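Local coordinates for putative alpha-N-acetylgalactosaminidase (Bacillus halodurans C-125, PDB 3CC1), which probably hydrolyses terminal alpha-linked N-acetylgalactosamine from glycans, as a putative alpha-N-acetylgalactosaminidase related to the alpha-galactosidases, at residues 367-373 and 423-429. Sequence-based numbering, arbitrary orientation.
Sequences EAYVALF and QSMMLKL
Strands 368-373 and 424-429, both extended (phi/psi -130/128° at Val-370), run antiparallel, their axes 4.6 Å apart at closest approach and their N-to-C directions 157° apart. Ala-368/Leu-429, Val-370/Leu-427 and Leu-372/Met-425 are the hydrogen-bonded pairs: Val-370 N reaches Leu-427 O at 3.0 Å and Leu-427 N reaches Val-370 O at 2.8 Å, the other pairs likewise doubly bonded. On their face, Leu-429 (m, p) and Val-370 (t) bury most surface, with Val-370 CG2 4.0 Å from Leu-429 CD1. Leu-372 (m, t) places CD1 3.8 Å from Leu-427 CD1, and both leucines touch Phe-415 of strand 415-419. The other face carries Tyr-369/Lys-428, Ala-371/Met-426 and Phe-373/Ser-424, with selenomethionine Met-426 placing SE 3.9 Å from Ala-371 CB. This face packs on helices 298-310 and 335-343 through Phe-373, Met-426 and Tyr-369, while Lys-428 NZ binds a polyether probably from the crystallisation liquor. Strand 356-362 flanks 368-373 and strand 395-399 flanks 424-429, an interior pair in the C-terminal beta sandwich of alpha-galactosidases, packed against the TIM-barrel domain, which in this family carries the active site.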
ATOM      1  N   GLU A 367       6.011 -33.500  15.062  1.00 28.32           N
ATOM      2  CA  GLU A 367       6.788 -32.619  14.209  1.00 27.15           C
ATOM      3  C   GLU A 367       6.068 -31.306  13.873  1.00 25.11           C
ATOM      4  O   GLU A 367       4.868 -31.171  14.014  1.00 23.30           O
ATOM      5  CB  GLU A 367       7.212 -33.348  12.917  1.00 27.72           C
ATOM      6  CG  GLU A 367       6.216 -33.313  11.750  1.00 30.87           C
ATOM      7  CD  GLU A 367       5.153 -34.406  11.781  1.00 36.93           C
ATOM      8  OE1 GLU A 367       4.837 -34.904  12.883  1.00 38.48           O
ATOM      9  OE2 GLU A 367       4.598 -34.737  10.692  1.00 41.62           O
ATOM     10  N   ALA A 368       6.869 -30.337  13.473  1.00 23.61           N
ATOM     11  CA  ALA A 368       6.369 -29.086  12.945  1.00 23.29           C
ATOM     12  C   ALA A 368       6.995 -28.818  11.571  1.00 22.46           C
ATOM     13  O   ALA A 368       7.898 -29.529  11.119  1.00 21.13           O
ATOM     14  CB  ALA A 368       6.639 -27.962  13.916  1.00 22.63           C
ATOM     15  N   TYR A 369       6.418 -27.832  10.896  1.00 21.75           N
ATOM     16  CA  TYR A 369       6.817 -27.438   9.550  1.00 22.21           C
ATOM     17  C   TYR A 369       6.923 -25.940   9.492  1.00 22.38           C
ATOM     18  O   TYR A 369       6.086 -25.233  10.075  1.00 22.28           O
ATOM     19  CB  TYR A 369       5.784 -27.910   8.516  1.00 22.02           C
ATOM     20  CG  TYR A 369       5.607 -29.389   8.536  1.00 22.08           C
ATOM     21  CD1 TYR A 369       6.515 -30.210   7.887  1.00 22.44           C
ATOM     22  CD2 TYR A 369       4.564 -29.970   9.214  1.00 24.23           C
ATOM     23  CE1 TYR A 369       6.390 -31.523   7.908  1.00 24.79           C
ATOM     24  CE2 TYR A 369       4.417 -31.322   9.228  1.00 25.25           C
ATOM     25  CZ  TYR A 369       5.348 -32.090   8.576  1.00 26.14           C
ATOM     26  OH  TYR A 369       5.265 -33.464   8.584  1.00 30.17           O
ATOM     27  N   VAL A 370       7.987 -25.471   8.834  1.00 22.15           N
ATOM     28  CA  VAL A 370       8.181 -24.068   8.577  1.00 21.80           C
ATOM     29  C   VAL A 370       8.501 -23.852   7.098  1.00 21.49           C
ATOM     30  O   VAL A 370       9.382 -24.486   6.535  1.00 20.48           O
ATOM     31  CB  VAL A 370       9.302 -23.451   9.497  1.00 22.72           C
ATOM     32  CG1 VAL A 370       9.625 -22.025   9.086  1.00 21.63           C
ATOM     33  CG2 VAL A 370       8.891 -23.517  10.990  1.00 21.69           C
ATOM     34  N   ALA A 371       7.755 -22.947   6.478  1.00 21.13           N
ATOM     35  CA  ALA A 371       7.999 -22.537   5.110  1.00 21.74           C
ATOM     36  C   ALA A 371       8.612 -21.124   5.121  1.00 21.32           C
ATOM     37  O   ALA A 371       8.011 -20.164   5.645  1.00 21.92           O
ATOM     38  CB  ALA A 371       6.679 -22.579   4.285  1.00 20.41           C
ATOM     39  N   LEU A 372       9.786 -21.023   4.519  1.00 21.54           N
ATOM     40  CA  LEU A 372      10.516 -19.772   4.374  1.00 22.10           C
ATOM     41  C   LEU A 372      10.593 -19.345   2.906  1.00 22.16           C
ATOM     42  O   LEU A 372      10.920 -20.145   2.055  1.00 23.01           O
ATOM     43  CB  LEU A 372      11.944 -19.906   4.960  1.00 22.60           C
ATOM     44  CG  LEU A 372      12.055 -20.307   6.435  1.00 23.86           C
ATOM     45  CD1 LEU A 372      13.517 -20.704   6.828  1.00 21.15           C
ATOM     46  CD2 LEU A 372      11.461 -19.202   7.349  1.00 17.21           C
ATOM     47  N   PHE A 373      10.293 -18.072   2.616  1.00 21.51           N
ATOM     48  CA  PHE A 373      10.128 -17.635   1.251  1.00 20.79           C
ATOM     49  C   PHE A 373      10.903 -16.352   0.971  1.00 20.82           C
ATOM     50  O   PHE A 373      10.732 -15.363   1.679  1.00 20.44           O
ATOM     51  CB  PHE A 373       8.635 -17.315   0.962  1.00 20.77           C
ATOM     52  CG  PHE A 373       7.684 -18.461   1.152  1.00 18.79           C
ATOM     53  CD1 PHE A 373       7.060 -18.653   2.371  1.00 20.57           C
ATOM     54  CD2 PHE A 373       7.349 -19.294   0.105  1.00 18.01           C
ATOM     55  CE1 PHE A 373       6.130 -19.659   2.538  1.00 21.10           C
ATOM     56  CE2 PHE A 373       6.422 -20.326   0.278  1.00 18.91           C
ATOM     57  CZ  PHE A 373       5.811 -20.488   1.497  1.00 21.31           C
ATOM     58  N   GLN A 423      12.888 -18.124  -4.412  1.00 21.96           N
ATOM     59  CA  GLN A 423      13.141 -19.448  -3.889  1.00 20.92           C
ATOM     60  C   GLN A 423      12.638 -19.562  -2.460  1.00 21.03           C
ATOM     61  O   GLN A 423      12.643 -18.617  -1.665  1.00 21.36           O
ATOM     62  CB  GLN A 423      14.632 -19.784  -3.979  1.00 21.25           C
ATOM     63  CG  GLN A 423      14.956 -21.209  -3.563  1.00 22.38           C
ATOM     64  CD  GLN A 423      16.407 -21.573  -3.683  1.00 23.75           C
ATOM     65  OE1 GLN A 423      17.273 -20.829  -3.287  1.00 24.59           O
ATOM     66  NE2 GLN A 423      16.679 -22.749  -4.237  1.00 27.01           N
ATOM     67  N   SER A 424      12.237 -20.770  -2.106  1.00 21.29           N
ATOM     68  CA  SER A 424      11.728 -21.028  -0.791  1.00 21.06           C
ATOM     69  C   SER A 424      12.328 -22.337  -0.248  1.00 21.67           C
ATOM     70  O   SER A 424      12.992 -23.092  -0.952  1.00 20.47           O
ATOM     71  CB  SER A 424      10.212 -21.121  -0.780  1.00 22.02           C
ATOM     72  OG  SER A 424       9.761 -22.153  -1.640  1.00 22.16           O
HETATM   73  N   MSE A 425      12.088 -22.565   1.026  1.00 22.32           N
HETATM   74  CA  MSE A 425      12.471 -23.815   1.642  1.00 22.65           C
HETATM   75  C   MSE A 425      11.397 -24.287   2.579  1.00 22.53           C
HETATM   76  O   MSE A 425      10.935 -23.530   3.459  1.00 24.27           O
HETATM   77  CB  MSE A 425      13.746 -23.603   2.421  1.00 23.11           C
HETATM   78  CG  MSE A 425      13.882 -24.711   3.439  1.00 28.22           C
HETATM   79 SE   MSE A 425      14.856 -26.186   2.609  0.75 35.16          SE
HETATM   80  CE  MSE A 425      16.340 -25.214   3.377  1.00 20.45           C
HETATM   81  N   MSE A 426      11.019 -25.556   2.436  1.00 22.15           N
HETATM   82  CA  MSE A 426      10.106 -26.186   3.380  1.00 21.83           C
HETATM   83  C   MSE A 426      10.878 -27.071   4.366  1.00 21.78           C
HETATM   84  O   MSE A 426      11.578 -28.011   3.969  1.00 20.63           O
HETATM   85  CB  MSE A 426       9.038 -26.985   2.632  1.00 20.59           C
HETATM   86  CG  MSE A 426       8.047 -27.674   3.539  1.00 22.12           C
HETATM   87 SE   MSE A 426       6.825 -26.455   4.386  0.75 18.15          SE
HETATM   88  CE  MSE A 426       5.415 -26.373   3.025  1.00 18.38           C
ATOM     89  N   LEU A 427      10.784 -26.714   5.650  1.00 22.05           N
ATOM     90  CA  LEU A 427      11.496 -27.426   6.701  1.00 22.49           C
ATOM     91  C   LEU A 427      10.547 -28.283   7.523  1.00 22.49           C
ATOM     92  O   LEU A 427       9.394 -27.902   7.785  1.00 22.48           O
ATOM     93  CB  LEU A 427      12.219 -26.457   7.644  1.00 22.37           C
ATOM     94  CG  LEU A 427      13.168 -25.404   7.062  1.00 25.10           C
ATOM     95  CD1 LEU A 427      13.417 -24.304   8.049  1.00 27.82           C
ATOM     96  CD2 LEU A 427      14.488 -26.056   6.676  1.00 27.93           C
ATOM     97  N   LYS A 428      11.046 -29.459   7.881  1.00 21.54           N
ATOM     98  CA  LYS A 428      10.456 -30.257   8.965  1.00 22.53           C
ATOM     99  C   LYS A 428      11.319 -30.123  10.191  1.00 22.88           C
ATOM    100  O   LYS A 428      12.538 -30.286  10.124  1.00 22.91           O
ATOM    101  CB  LYS A 428      10.340 -31.732   8.590  1.00 22.37           C
ATOM    102  CG  LYS A 428       9.730 -32.601   9.705  1.00 25.15           C
ATOM    103  CD  LYS A 428       9.333 -33.976   9.229  1.00 26.01           C
ATOM    104  CE  LYS A 428      10.467 -34.969   9.206  1.00 25.85           C
ATOM    105  NZ  LYS A 428       9.980 -36.297   8.666  1.00 22.76           N
ATOM    106  N   LEU A 429      10.674 -29.830  11.314  1.00 23.38           N
ATOM    107  CA  LEU A 429      11.339 -29.716  12.584  1.00 23.02           C
ATOM    108  C   LEU A 429      10.936 -30.914  13.400  1.00 24.63           C
ATOM    109  O   LEU A 429       9.765 -31.030  13.773  1.00 24.07           O
ATOM    110  CB  LEU A 429      10.891 -28.449  13.322  1.00 22.82           C
ATOM    111  CG  LEU A 429      11.332 -27.066  12.860  1.00 21.95           C
ATOM    112  CD1 LEU A 429      11.063 -26.883  11.410  1.00 21.36           C
ATOM    113  CD2 LEU A 429      10.646 -25.986  13.651  1.00 22.02           C
TER